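Local coordinates for putative thioesterase (Syntrophus aciditrophicus SB, PDB 3HDU), which probably hydrolyses thioesters as a hotdog-fold enzyme of the thioesterase superfamily, though its substrate is not established, at residues A[42-48]-A[117-123]; A[70-75]-A[148-154]. All blocks are in the same frame, centred on the assembly; numbering follows the deposited sequence.

Contact 1 (A[42-48]-A[117-123])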
loop_
_atom_site.group_PDB
_atom_site.type_symbol
_atom_site.label_atom_id
_atom_site.label_comp_id
_atom_site.label_asym_id
_atom_site.label_seq_id
_atom_site.Cartn_x
_atom_site.Cartn_y
_atom_site.Cartn_z
ATOM N N VAL A 42 5.206 6.695 -22.776
ATOM C CA VAL A 42 5.046 5.721 -23.875
ATOM C C VAL A 42 3.559 5.366 -24.013
ATOM O O VAL A 42 2.783 5.585 -23.085
ATOM C CB VAL A 42 5.876 4.423 -23.672
ATOM C CG1 VAL A 42 7.352 4.755 -23.531
ATOM C CG2 VAL A 42 5.381 3.621 -22.467
ATOM N N LYS A 43 3.182 4.813 -25.161
ATOM C CA LYS A 43 1.788 4.439 -25.442
ATOM C C LYS A 43 1.738 3.207 -26.350
ATOM O O LYS A 43 2.243 3.249 -27.477
ATOM C CB LYS A 43 1.064 5.617 -26.104
ATOM C CG LYS A 43 -0.440 5.450 -26.328
ATOM C CD LYS A 43 -0.994 6.644 -27.094
ATOM C CE LYS A 43 -2.442 6.441 -27.504
ATOM N NZ LYS A 43 -2.898 7.494 -28.478
ATOM N N LEU A 44 1.147 2.121 -25.843
ATOM C CA LEU A 44 0.971 0.872 -26.588
ATOM C C LEU A 44 -0.513 0.596 -26.803
ATOM O O LEU A 44 -1.328 0.878 -25.924
ATOM C CB LEU A 44 1.589 -0.302 -25.824
ATOM C CG LEU A 44 3.100 -0.297 -25.576
ATOM C CD1 LEU A 44 3.470 -1.513 -24.760
ATOM C CD2 LEU A 44 3.885 -0.284 -26.881
ATOM N N SER A 45 -0.856 0.079 -27.982
ATOM C CA SER A 45 -2.225 -0.344 -28.308
ATOM C C SER A 45 -2.181 -1.858 -28.480
ATOM O O SER A 45 -1.224 -2.396 -29.042
ATOM C CB SER A 45 -2.764 0.347 -29.554
ATOM O OG SER A 45 -1.968 0.069 -30.682
ATOM N N PHE A 46 -3.211 -2.529 -27.972
ATOM C CA PHE A 46 -3.318 -3.984 -27.994
ATOM C C PHE A 46 -4.582 -4.417 -28.717
ATOM O O PHE A 46 -5.545 -3.657 -28.776
ATOM C CB PHE A 46 -3.342 -4.511 -26.566
ATOM C CG PHE A 46 -2.094 -4.206 -25.786
ATOM C CD1 PHE A 46 -1.974 -3.012 -25.070
ATOM C CD2 PHE A 46 -1.029 -5.111 -25.766
ATOM C CE1 PHE A 46 -0.803 -2.723 -24.343
ATOM C CE2 PHE A 46 0.142 -4.835 -25.042
ATOM C CZ PHE A 46 0.257 -3.641 -24.330
ATOM N N GLU A 47 -4.562 -5.637 -29.260
ATOM C CA GLU A 47 -5.710 -6.214 -29.970
ATOM C C GLU A 47 -5.898 -7.690 -29.606
ATOM O O GLU A 47 -5.000 -8.497 -29.821
ATOM C CB GLU A 47 -5.536 -6.069 -31.489
ATOM C CG GLU A 47 -6.764 -6.506 -32.319
ATOM C CD GLU A 47 -6.574 -6.382 -33.821
ATOM O OE1 GLU A 47 -5.674 -5.643 -34.277
ATOM O OE2 GLU A 47 -7.343 -7.035 -34.556
HETATM N N MSE A 48 -7.071 -8.020 -29.060
HETATM C CA MSE A 48 -7.452 -9.399 -28.753
HETATM C C MSE A 48 -7.837 -10.058 -30.073
HETATM O O MSE A 48 -8.841 -9.685 -30.664
HETATM C CB MSE A 48 -8.685 -9.437 -27.836
HETATM C CG MSE A 48 -8.470 -8.926 -26.448
HETATM SE SE MSE A 48 -7.563 -10.231 -25.384
HETATM C CE MSE A 48 -8.933 -11.572 -25.202
ATOM N N ARG A 117 -12.222 -5.680 -27.688
ATOM C CA ARG A 117 -11.215 -6.254 -28.584
ATOM C C ARG A 117 -9.898 -5.475 -28.537
ATOM O O ARG A 117 -8.843 -6.058 -28.280
ATOM C CB ARG A 117 -11.716 -6.325 -30.025
ATOM C CG ARG A 117 -10.830 -7.200 -30.887
ATOM C CD ARG A 117 -11.264 -7.218 -32.288
ATOM N NE ARG A 117 -10.352 -8.005 -33.129
ATOM C CZ ARG A 117 -10.368 -9.336 -33.291
ATOM N NH1 ARG A 117 -11.246 -10.122 -32.652
ATOM N NH2 ARG A 117 -9.471 -9.901 -34.103
ATOM N N GLU A 118 -9.976 -4.173 -28.819
ATOM C CA GLU A 118 -8.813 -3.288 -28.842
ATOM C C GLU A 118 -8.797 -2.396 -27.606
ATOM O O GLU A 118 -9.815 -1.799 -27.258
ATOM C CB GLU A 118 -8.790 -2.437 -30.125
ATOM C CG GLU A 118 -8.602 -3.267 -31.403
ATOM C CD GLU A 118 -8.555 -2.438 -32.693
ATOM O OE1 GLU A 118 -7.942 -1.348 -32.706
ATOM O OE2 GLU A 118 -9.116 -2.896 -33.712
ATOM N N PHE A 119 -7.648 -2.351 -26.932
ATOM C CA PHE A 119 -7.425 -1.485 -25.764
ATOM C C PHE A 119 -6.039 -0.824 -25.853
ATOM O O PHE A 119 -5.109 -1.398 -26.423
ATOM C CB PHE A 119 -7.645 -2.230 -24.436
ATOM C CG PHE A 119 -6.864 -3.493 -24.299
ATOM C CD1 PHE A 119 -5.592 -3.481 -23.724
ATOM C CD2 PHE A 119 -7.411 -4.712 -24.708
ATOM C CE1 PHE A 119 -4.861 -4.670 -23.571
ATOM C CE2 PHE A 119 -6.686 -5.910 -24.566
ATOM C CZ PHE A 119 -5.404 -5.884 -23.999
ATOM N N VAL A 120 -5.939 0.394 -25.315
ATOM C CA VAL A 120 -4.720 1.215 -25.350
ATOM C C VAL A 120 -4.248 1.485 -23.923
ATOM O O VAL A 120 -5.067 1.698 -23.027
ATOM C CB VAL A 120 -4.929 2.545 -26.159
ATOM C CG1 VAL A 120 -6.099 3.358 -25.620
ATOM C CG2 VAL A 120 -3.656 3.392 -26.176
ATOM N N CYS A 121 -2.929 1.451 -23.732
ATOM C CA CYS A 121 -2.288 1.666 -22.434
ATOM C C CYS A 121 -1.180 2.709 -22.575
ATOM O O CYS A 121 -0.320 2.565 -23.444
ATOM C CB CYS A 121 -1.712 0.350 -21.930
ATOM S SG CYS A 121 -1.015 0.418 -20.274
ATOM N N THR A 122 -1.232 3.757 -21.744
ATOM C CA THR A 122 -0.239 4.839 -21.711
ATOM C C THR A 122 0.571 4.707 -20.413
ATOM O O THR A 122 -0.021 4.627 -19.345
ATOM C CB THR A 122 -0.918 6.228 -21.739
ATOM O OG1 THR A 122 -1.722 6.357 -22.921
ATOM C CG2 THR A 122 0.118 7.349 -21.722
ATOM N N GLY A 123 1.905 4.681 -20.516
ATOM C CA GLY A 123 2.809 4.582 -19.355
ATOM C C GLY A 123 3.534 5.896 -19.122
ATOM O O GLY A 123 4.143 6.413 -20.049
#
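Leu44 and Cys121 form one of three hydrogen-bonded pairs that join segments 42-48 and 117-123 antiparallel. Their two bonds, Leu44 N to Cys121 O and Cys121 N to Leu44 O, are both 2.8 Å; the second is almost straight at 178°. Val42 with Gly123 and Phe46 with Phe119 pair likewise, and Met48 N adds a bond to Arg117 O. Between them the CA-H groups of Lys43 and Val120 lean on carbonyl oxygens.

The Phe46 and Phe119 rings barely overlap: their planes lie 19° apart, near parallel but slid, with centroids 5.3 Å apart. Phe46 CB, not its ring, sits over the Phe119 face, a CH-pi contact 3.7 Å from the centroid. Met48 CG meets that ring's edge.

On the other face Lys43 CE rests on Val120 CG2 at 3.5 Å. Glu47 and Glu118 run side by side, two like charges, with Glu47 OE1 4.4 Å from Glu118 OE2. Arg117, its CG anti to the backbone N (chi1 -167°), brings NE within 3.5 Å of Glu47 OE2, a weak salt bridge. Met48 O lies over its guanidinium face. With an alanine in place of Arg117, the Glu47 carboxylate would probably be left beside Glu118 without this counter-charge. The chemistry implies a two-sided sheet: apolar toward helix 58-85, largely polar and charged on the face of Lys43, Glu47 and Glu118.

Contact 2 (A[70-75]-A[148-154])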
loop_
_atom_site.group_PDB
_atom_site.type_symbol
_atom_site.label_atom_id
_atom_site.label_comp_id
_atom_site.label_asym_id
_atom_site.label_seq_id
_atom_site.Cartn_x
_atom_site.Cartn_y
_atom_site.Cartn_z
ATOM N N ILE A 70 -0.196 -3.881 -19.073
ATOM C CA ILE A 70 0.312 -2.840 -18.158
ATOM C C ILE A 70 1.809 -3.057 -17.864
ATOM O O ILE A 70 2.590 -2.103 -17.906
ATOM C CB ILE A 70 -0.541 -2.763 -16.841
ATOM C CG1 ILE A 70 -1.912 -2.146 -17.152
ATOM C CG2 ILE A 70 0.158 -1.941 -15.755
ATOM C CD1 ILE A 70 -2.896 -2.147 -15.992
ATOM N N ASP A 71 2.185 -4.311 -17.596
ATOM C CA ASP A 71 3.576 -4.692 -17.331
ATOM C C ASP A 71 4.488 -4.437 -18.538
ATOM O O ASP A 71 5.629 -3.997 -18.364
ATOM C CB ASP A 71 3.663 -6.173 -16.915
ATOM C CG ASP A 71 5.047 -6.569 -16.398
ATOM O OD1 ASP A 71 5.683 -5.770 -15.683
ATOM O OD2 ASP A 71 5.495 -7.695 -16.691
HETATM N N MSE A 72 3.988 -4.734 -19.742
HETATM C CA MSE A 72 4.726 -4.498 -20.991
HETATM C C MSE A 72 4.890 -3.008 -21.283
HETATM O O MSE A 72 5.977 -2.580 -21.679
HETATM C CB MSE A 72 4.041 -5.185 -22.182
HETATM C CG MSE A 72 4.120 -6.709 -22.162
HETATM SE SE MSE A 72 5.925 -7.394 -22.362
HETATM C CE MSE A 72 6.350 -6.662 -24.096
ATOM N N THR A 73 3.808 -2.239 -21.107
ATOM C CA THR A 73 3.821 -0.782 -21.291
ATOM C C THR A 73 4.810 -0.145 -20.312
ATOM O O THR A 73 5.614 0.706 -20.708
ATOM C CB THR A 73 2.408 -0.152 -21.112
ATOM O OG1 THR A 73 1.491 -0.755 -22.027
ATOM C CG2 THR A 73 2.428 1.356 -21.357
ATOM N N ALA A 74 4.748 -0.582 -19.051
ATOM C CA ALA A 74 5.664 -0.112 -17.996
ATOM C C ALA A 74 7.131 -0.453 -18.313
ATOM O O ALA A 74 8.023 0.365 -18.085
ATOM C CB ALA A 74 5.266 -0.692 -16.640
ATOM N N GLY A 75 7.359 -1.654 -18.842
ATOM C CA GLY A 75 8.697 -2.103 -19.243
ATOM C C GLY A 75 9.332 -1.246 -20.326
ATOM O O GLY A 75 10.528 -0.952 -20.259
ATOM N N ALA A 148 -8.581 0.214 -16.215
ATOM C CA ALA A 148 -7.592 -0.147 -15.186
ATOM C C ALA A 148 -6.450 0.869 -15.074
ATOM O O ALA A 148 -6.144 1.569 -16.040
ATOM C CB ALA A 148 -7.033 -1.545 -15.443
ATOM N N VAL A 149 -5.870 0.971 -13.876
ATOM C CA VAL A 149 -4.711 1.841 -13.607
ATOM C C VAL A 149 -3.650 0.972 -12.948
ATOM O O VAL A 149 -3.988 0.036 -12.206
ATOM C CB VAL A 149 -5.048 3.078 -12.717
ATOM C CG1 VAL A 149 -6.156 3.903 -13.353
ATOM C CG2 VAL A 149 -5.439 2.675 -11.295
ATOM N N GLY A 150 -2.381 1.263 -13.229
ATOM C CA GLY A 150 -1.274 0.481 -12.685
ATOM C C GLY A 150 -0.096 1.289 -12.185
ATOM O O GLY A 150 0.153 2.390 -12.679
ATOM N N SER A 151 0.577 0.751 -11.165
ATOM C CA SER A 151 1.836 1.278 -10.629
ATOM C C SER A 151 2.805 0.111 -10.781
ATOM O O SER A 151 2.557 -0.971 -10.223
ATOM C CB SER A 151 1.729 1.679 -9.165
ATOM O OG SER A 151 0.790 2.724 -8.998
ATOM N N VAL A 152 3.866 0.312 -11.558
ATOM C CA VAL A 152 4.844 -0.735 -11.835
ATOM C C VAL A 152 6.264 -0.230 -11.570
ATOM O O VAL A 152 6.608 0.878 -11.984
ATOM C CB VAL A 152 4.745 -1.208 -13.307
ATOM C CG1 VAL A 152 5.640 -2.431 -13.550
ATOM C CG2 VAL A 152 3.298 -1.532 -13.683
ATOM N N SER A 153 7.066 -1.043 -10.882
ATOM C CA SER A 153 8.477 -0.751 -10.614
ATOM C C SER A 153 9.343 -1.733 -11.397
ATOM O O SER A 153 9.151 -2.946 -11.274
ATOM C CB SER A 153 8.808 -0.856 -9.124
ATOM O OG SER A 153 8.497 0.356 -8.454
ATOM N N TYR A 154 10.260 -1.192 -12.209
ATOM C CA TYR A 154 11.257 -1.961 -12.966
ATOM C C TYR A 154 12.657 -1.694 -12.419
ATOM O O TYR A 154 12.956 -0.573 -11.998
ATOM C CB TYR A 154 11.213 -1.627 -14.464
ATOM C CG TYR A 154 10.322 -2.552 -15.245
ATOM C CD1 TYR A 154 8.955 -2.304 -15.364
ATOM C CD2 TYR A 154 10.845 -3.707 -15.842
ATOM C CE1 TYR A 154 8.124 -3.176 -16.075
ATOM C CE2 TYR A 154 10.023 -4.590 -16.552
ATOM C CZ TYR A 154 8.665 -4.317 -16.669
ATOM O OH TYR A 154 7.848 -5.173 -17.364
#
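The Tyr154 ring has Gly75 CA over one face, a CH-pi contact 3.6 Å from the centroid. The Asp71 carboxylate plane is only 16° from the ring plane, though the two side chains cross at about a right angle. At the end of the ring Tyr154 OH donates to Asp71 O at 2.7 Å, from above the carbonyl plane. The helical bond from Gly75 N reaches the same oxygen from the opposite face, so two donors grip it. Asp71 CG is anti to the backbone N (chi1 -170°), which turns OD1 to within 2.8 Å of Tyr154 OH. OD1 is also hydrogen-bonded to Thr103 OG1 on strand 101-110.

The rest is apolar. Ala74 CB sits against Val152 CB at 3.4 Å, between its two methyls. Ile70 CG2 meets Val152 CG2 at 3.8 Å, and Ile70 CD1 reaches Ala148 CB. Glycines allow the close approach: a CB on Gly150 would clash with Ile70 CG2, and one on Gly75 with Tyr154 OH.

Met60 of a second subunit packs on Tyr154, and Gly64 of the same subunit packs on Asp71. The axes of segments 70-75 and 148-154 come within 8.7 Å and lie at 51°. This is the hotdog fold, in which an antiparallel sheet wraps round a long central helix, here helix 58-85.

How the contacts relate
Both contacts belong to one hotdog domain, with centres about 12 Å apart. Contact 1 joins two neighbouring strands within the sheet. Contact 2 sets the central helix against another strand of that sheet. The first is only partly buried: one face looks to the helix, and the other carries charged residues. The second is buried and lies close to other subunits, whereas no other chain of the assembly touches contact 1. Main-chain bonds dominate contact 1; side-chain packing and one tyrosine hydroxyl dominate contact 2. They meet at Thr73 of the helix, which packs on Val42, Leu44, Cys121 and Gly123. Helix 58-85 thus supplies one side of contact 2 and packs against the apolar face of contact 1.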